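Side-chain contacts in 3-methylornithine synthase (Methanosarcina barkeri, PDB 3T7V), which catalyses the radical isomerisation of L-lysine to (3R)-3-methyl-D-ornithine, a step in pyrrolysine biosynthesis, using a [4Fe-4S] cluster and S-adenosylmethionine: residues A[130-135]-A[161-166]; A[154-159]-A[194-199]. One frame throughout, in Å; residues are numbered along the deposited sequence.

Contact 1. Residues A[130-135]-A[161-166]; sequences ELVQIV and KGANFL
K161 and V132 meet where, in the radical SAM TIM-barrel, the turn from helix 152-160 into strand 163-167 passes the neighbouring helix 126-139. The turn is a Schellman motif whose positive phi falls on G162; at these backbone angles a CB would collide with the carbonyl O of K161, which calls for glycine. V132 turns toward the turn, and its CG1 methyl, anti to the backbone N (chi1 174°), lies 4.1 Å from CB of K161 and 4.2 Å from CB of A163. A branched residue beside a small one suits this buried spot between helix and strand. Nearer the surface, the K161 chain bends at chi2 (-59°) and is then carried across Q133, its CD 3.9 Å from Q133 CB. NZ gives a weak hydrogen bond of 3.0 Å to OE1 of Q133, and CE of K161 is nearly as close to that oxygen, at 3.1 Å. With an alanine in place of K161, Q133 OE1 would probably lose this donor and the aliphatic cover over Q133 CB would be gone. The chemistry thus changes with depth: apolar beneath, where methyls pack, and polar above, where the E137 carboxylate holds the amide nitrogen and the ammonium grips its oxygen more weakly.

Contact 2. Residues A[154-159]-A[194-199]; sequences TLLKAR and RRFAKQ
L155 and L156 of helix 152-160 receive F196 of helix 187-200 in an apolar contact between two outer helices of the TIM-barrel, both of which also pack against strand 163-167. All the contact across the pair is van der Waals, with no hydrogen bond joining the segments. Within these segments the backbones come closest at L155 and A197, whose CA atoms are 6.6 Å apart, and the small A197 suits that approach.

The polar interactions lie around this apolar patch and tie it to other parts of the fold. The carbonyl O of L155 accepts a hydrogen bond from the hydroxyl of Y202, whose side chain also touches A158 and A197, so that one tyrosine borders both helices.

The apolar contacts centre on the phenylalanine. F196 CG is anti to the backbone N (chi1 180°), which carries the ring across to the neighbouring helix; a wide ring suits the place, because it can reach both L155 and L156 at once. L155 points at the other helix, and its CD1 methyl comes to 4.3 Å from CD2 of F196, while the same leucine also packs on L166 of the strand below. Farther out, the more exposed L156 meets the aromatic ring at its edge, near the ring plane, with CB 4.3 Å from CE2 of F196.

Overall arrangement
The centres of contacts 1 and 2 lie about 11 Å apart, on the same side of the chain's centre, and their segments alternate along the chain: 130-135, 154-159, 161-166, 194-199. Helix 152-160 leads into strand 163-167, the middle two segments being separated by a single residue, and N of A163 probably hydrogen-bonds to O of A158 at 3.0 Å. Helices 152-160 and 187-200 share L166 of the strand, whose CD2 is 3.6 Å from CB of A197, while helix 126-139 meets the strand's beginning and rests mainly on strands 143-146 and 110-115. Both contacts thus help join the helical layer to the barrel wall, with bound S-adenosylmethionine about 11 Å from the L155 side chain.

Contact 1. Residues A[130-135]-A[161-166]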
loop_
_atom_site.group_PDB
_atom_site.type_symbol
_atom_site.label_atom_id
_atom_site.label_comp_id
_atom_site.label_asym_id
_atom_site.label_seq_id
_atom_site.Cartn_x
_atom_site.Cartn_y
_atom_site.Cartn_z
ATOM N N GLU A 130 9.939 10.764 -17.904
ATOM C CA GLU A 130 9.125 10.867 -19.125
ATOM C C GLU A 130 7.915 9.953 -19.010
ATOM O O GLU A 130 6.819 10.285 -19.506
ATOM C CB GLU A 130 10.010 10.474 -20.363
ATOM C CG GLU A 130 9.309 10.603 -21.742
ATOM C CD GLU A 130 10.292 10.587 -22.928
ATOM O OE1 GLU A 130 9.817 10.499 -24.090
ATOM O OE2 GLU A 130 11.530 10.672 -22.709
ATOM N N LEU A 131 8.107 8.793 -18.382
ATOM C CA LEU A 131 6.950 7.882 -18.150
ATOM C C LEU A 131 5.889 8.598 -17.258
ATOM O O LEU A 131 4.651 8.575 -17.560
ATOM C CB LEU A 131 7.395 6.524 -17.520
ATOM C CG LEU A 131 6.285 5.499 -17.333
ATOM C CD1 LEU A 131 7.055 4.162 -17.152
ATOM C CD2 LEU A 131 5.514 5.827 -16.113
ATOM N N VAL A 132 6.284 9.222 -16.178
ATOM C CA VAL A 132 5.279 9.940 -15.397
ATOM C C VAL A 132 4.592 11.049 -16.196
ATOM O O VAL A 132 3.353 11.175 -16.127
ATOM C CB VAL A 132 5.985 10.566 -14.144
ATOM C CG1 VAL A 132 5.012 11.455 -13.348
ATOM C CG2 VAL A 132 6.516 9.450 -13.217
ATOM N N GLN A 133 5.355 11.775 -17.015
ATOM C CA GLN A 133 4.769 12.854 -17.822
ATOM C C GLN A 133 3.721 12.260 -18.763
ATOM O O GLN A 133 2.636 12.820 -18.903
ATOM C CB GLN A 133 5.877 13.528 -18.618
ATOM C CG GLN A 133 5.323 14.632 -19.558
ATOM C CD GLN A 133 6.393 15.297 -20.389
ATOM O OE1 GLN A 133 7.552 15.165 -20.130
ATOM N NE2 GLN A 133 5.994 15.957 -21.455
ATOM N N ILE A 134 4.005 11.150 -19.437
ATOM C CA ILE A 134 3.065 10.554 -20.389
ATOM C C ILE A 134 1.846 10.085 -19.710
ATOM O O ILE A 134 0.721 10.333 -20.202
ATOM C CB ILE A 134 3.751 9.430 -21.226
ATOM C CG1 ILE A 134 4.740 10.078 -22.204
ATOM C CG2 ILE A 134 2.713 8.583 -21.957
ATOM C CD1 ILE A 134 5.737 9.118 -22.773
ATOM N N VAL A 135 1.992 9.375 -18.586
ATOM C CA VAL A 135 0.792 8.948 -17.889
ATOM C C VAL A 135 -0.057 10.134 -17.375
ATOM O O VAL A 135 -1.300 10.111 -17.440
ATOM C CB VAL A 135 1.177 8.014 -16.696
ATOM C CG1 VAL A 135 -0.085 7.665 -15.878
ATOM C CG2 VAL A 135 1.867 6.729 -17.270
ATOM N N LYS A 161 6.383 16.854 -13.119
ATOM C CA LYS A 161 5.580 16.208 -14.161
ATOM C C LYS A 161 4.196 15.715 -13.718
ATOM O O LYS A 161 3.451 15.223 -14.517
ATOM C CB LYS A 161 6.300 15.031 -14.845
ATOM C CG LYS A 161 7.600 15.428 -15.510
ATOM C CD LYS A 161 7.399 16.499 -16.563
ATOM C CE LYS A 161 8.621 16.468 -17.495
ATOM N NZ LYS A 161 8.526 17.507 -18.532
ATOM N N GLY A 162 3.928 15.786 -12.412
ATOM C CA GLY A 162 2.566 15.536 -11.879
ATOM C C GLY A 162 2.451 14.365 -10.932
ATOM O O GLY A 162 1.336 14.000 -10.541
ATOM N N ALA A 163 3.555 13.834 -10.447
ATOM C CA ALA A 163 3.421 12.828 -9.395
ATOM C C ALA A 163 2.904 13.470 -8.085
ATOM O O ALA A 163 3.361 14.525 -7.678
ATOM C CB ALA A 163 4.776 12.139 -9.170
ATOM N N ASN A 164 1.903 12.836 -7.477
ATOM C CA ASN A 164 1.285 13.348 -6.274
ATOM C C ASN A 164 1.656 12.587 -4.993
ATOM O O ASN A 164 1.639 13.223 -3.918
ATOM C CB ASN A 164 -0.248 13.247 -6.407
ATOM C CG ASN A 164 -0.762 14.135 -7.498
ATOM O OD1 ASN A 164 -0.901 15.369 -7.290
ATOM N ND2 ASN A 164 -0.924 13.579 -8.633
ATOM N N PHE A 165 1.830 11.275 -5.020
ATOM C CA PHE A 165 2.102 10.447 -3.848
ATOM C C PHE A 165 3.383 9.699 -4.132
ATOM O O PHE A 165 3.644 9.246 -5.259
ATOM C CB PHE A 165 0.918 9.428 -3.712
ATOM C CG PHE A 165 0.066 9.592 -2.524
ATOM C CD1 PHE A 165 0.547 9.086 -1.274
ATOM C CD2 PHE A 165 -1.188 10.132 -2.609
ATOM C CE1 PHE A 165 -0.262 9.171 -0.145
ATOM C CE2 PHE A 165 -2.012 10.238 -1.469
ATOM C CZ PHE A 165 -1.548 9.741 -0.256
ATOM N N LEU A 166 4.159 9.554 -3.103
ATOM C CA LEU A 166 5.299 8.606 -3.112
ATOM C C LEU A 166 4.995 7.478 -2.146
ATOM O O LEU A 166 4.756 7.734 -0.954
ATOM C CB LEU A 166 6.581 9.307 -2.659
ATOM C CG LEU A 166 7.788 8.329 -2.487
ATOM C CD1 LEU A 166 8.179 7.768 -3.829
ATOM C CD2 LEU A 166 8.897 9.118 -1.853
#

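Contact 2. Residues A[154-159]-A[194-199]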
loop_
_atom_site.group_PDB
_atom_site.type_symbol
_atom_site.label_atom_id
_atom_site.label_comp_id
_atom_site.label_asym_id
_atom_site.label_seq_id
_atom_site.Cartn_x
_atom_site.Cartn_y
_atom_site.Cartn_z
ATOM N N THR A 154 15.571 12.939 -9.084
ATOM C CA THR A 154 14.514 12.312 -9.885
ATOM C C THR A 154 13.165 12.563 -9.185
ATOM O O THR A 154 12.168 12.819 -9.878
ATOM C CB THR A 154 14.767 10.844 -10.007
ATOM O OG1 THR A 154 16.077 10.710 -10.564
ATOM C CG2 THR A 154 13.757 10.175 -10.977
ATOM N N LEU A 155 13.128 12.481 -7.851
ATOM C CA LEU A 155 11.864 12.757 -7.129
ATOM C C LEU A 155 11.347 14.162 -7.473
ATOM O O LEU A 155 10.140 14.408 -7.665
ATOM C CB LEU A 155 12.020 12.580 -5.580
ATOM C CG LEU A 155 12.187 11.098 -5.168
ATOM C CD1 LEU A 155 12.498 11.159 -3.652
ATOM C CD2 LEU A 155 10.900 10.301 -5.497
ATOM N N LEU A 156 12.276 15.127 -7.498
ATOM C CA LEU A 156 11.885 16.520 -7.767
ATOM C C LEU A 156 11.375 16.669 -9.209
ATOM O O LEU A 156 10.305 17.304 -9.432
ATOM C CB LEU A 156 13.172 17.330 -7.464
ATOM C CG LEU A 156 13.373 18.699 -7.842
ATOM C CD1 LEU A 156 14.648 19.134 -7.057
ATOM C CD2 LEU A 156 13.444 18.894 -9.333
ATOM N N LYS A 157 12.003 15.989 -10.174
ATOM C CA LYS A 157 11.544 16.081 -11.555
ATOM C C LYS A 157 10.186 15.386 -11.752
ATOM O O LYS A 157 9.320 15.880 -12.530
ATOM C CB LYS A 157 12.575 15.519 -12.492
ATOM C CG LYS A 157 13.804 16.444 -12.601
ATOM C CD LYS A 157 14.836 15.669 -13.405
ATOM C CE LYS A 157 15.917 16.614 -13.790
ATOM N NZ LYS A 157 17.188 15.842 -13.649
ATOM N N ALA A 158 10.011 14.267 -11.062
ATOM C CA ALA A 158 8.723 13.581 -11.205
ATOM C C ALA A 158 7.567 14.346 -10.596
ATOM O O ALA A 158 6.466 14.299 -11.124
ATOM C CB ALA A 158 8.800 12.185 -10.645
ATOM N N ARG A 159 7.842 15.099 -9.531
ATOM C CA ARG A 159 6.845 16.006 -8.917
ATOM C C ARG A 159 6.419 17.067 -9.921
ATOM O O ARG A 159 5.229 17.343 -10.123
ATOM C CB ARG A 159 7.403 16.601 -7.643
ATOM C CG ARG A 159 6.421 17.594 -6.978
ATOM C CD ARG A 159 5.139 16.953 -6.504
ATOM N NE ARG A 159 4.289 17.962 -5.916
ATOM C CZ ARG A 159 3.026 17.745 -5.568
ATOM N NH1 ARG A 159 2.494 16.525 -5.676
ATOM N NH2 ARG A 159 2.355 18.720 -4.998
ATOM N N ARG A 194 11.411 9.899 1.945
ATOM C CA ARG A 194 10.031 10.346 2.185
ATOM C C ARG A 194 10.028 11.776 2.701
ATOM O O ARG A 194 9.133 12.526 2.326
ATOM C CB ARG A 194 9.333 9.383 3.144
ATOM C CG ARG A 194 9.028 8.024 2.491
ATOM C CD ARG A 194 8.045 7.191 3.374
ATOM N NE ARG A 194 8.558 6.994 4.713
ATOM C CZ ARG A 194 9.387 6.043 5.124
ATOM N NH1 ARG A 194 9.814 6.207 6.396
ATOM N NH2 ARG A 194 9.730 4.963 4.371
ATOM N N ARG A 195 10.999 12.155 3.522
ATOM C CA ARG A 195 11.044 13.517 4.012
ATOM C C ARG A 195 11.310 14.516 2.898
ATOM O O ARG A 195 10.647 15.576 2.813
ATOM C CB ARG A 195 12.148 13.605 5.069
ATOM C CG ARG A 195 11.646 12.942 6.355
ATOM C CD ARG A 195 12.629 12.995 7.544
ATOM N NE ARG A 195 13.268 14.334 7.585
ATOM C CZ ARG A 195 14.482 14.640 7.083
ATOM N NH1 ARG A 195 15.253 13.675 6.545
ATOM N NH2 ARG A 195 14.941 15.860 7.173
ATOM N N PHE A 196 12.234 14.163 1.995
ATOM C CA PHE A 196 12.559 15.034 0.860
ATOM C C PHE A 196 11.301 15.191 -0.019
ATOM O O PHE A 196 10.979 16.274 -0.495
ATOM C CB PHE A 196 13.731 14.460 0.041
ATOM C CG PHE A 196 14.087 15.338 -1.146
ATOM C CD1 PHE A 196 14.905 16.445 -0.947
ATOM C CD2 PHE A 196 13.553 15.087 -2.385
ATOM C CE1 PHE A 196 15.224 17.286 -2.046
ATOM C CE2 PHE A 196 13.839 15.898 -3.497
ATOM C CZ PHE A 196 14.663 17.007 -3.301
ATOM N N ALA A 197 10.611 14.059 -0.261
ATOM C CA ALA A 197 9.428 14.112 -1.108
ATOM C C ALA A 197 8.365 15.015 -0.464
ATOM O O ALA A 197 7.760 15.857 -1.207
ATOM C CB ALA A 197 8.859 12.677 -1.292
ATOM N N LYS A 198 8.144 14.917 0.866
ATOM C CA LYS A 198 7.114 15.793 1.523
ATOM C C LYS A 198 7.553 17.276 1.293
ATOM O O LYS A 198 6.712 18.149 1.029
ATOM C CB LYS A 198 7.029 15.487 2.992
ATOM C CG LYS A 198 6.203 14.262 3.244
ATOM C CD LYS A 198 4.773 14.685 3.657
ATOM C CE LYS A 198 4.562 14.508 5.153
ATOM N NZ LYS A 198 3.183 14.914 5.528
ATOM N N GLN A 199 8.866 17.565 1.349
ATOM C CA GLN A 199 9.292 18.967 1.138
ATOM C C GLN A 199 8.989 19.463 -0.261
ATOM O O GLN A 199 8.813 20.688 -0.503
ATOM C CB GLN A 199 10.804 19.058 1.399
ATOM C CG GLN A 199 11.081 18.920 2.871
ATOM C CD GLN A 199 12.535 18.686 3.211
ATOM O OE1 GLN A 199 12.891 18.608 4.396
ATOM N NE2 GLN A 199 13.393 18.665 2.204
#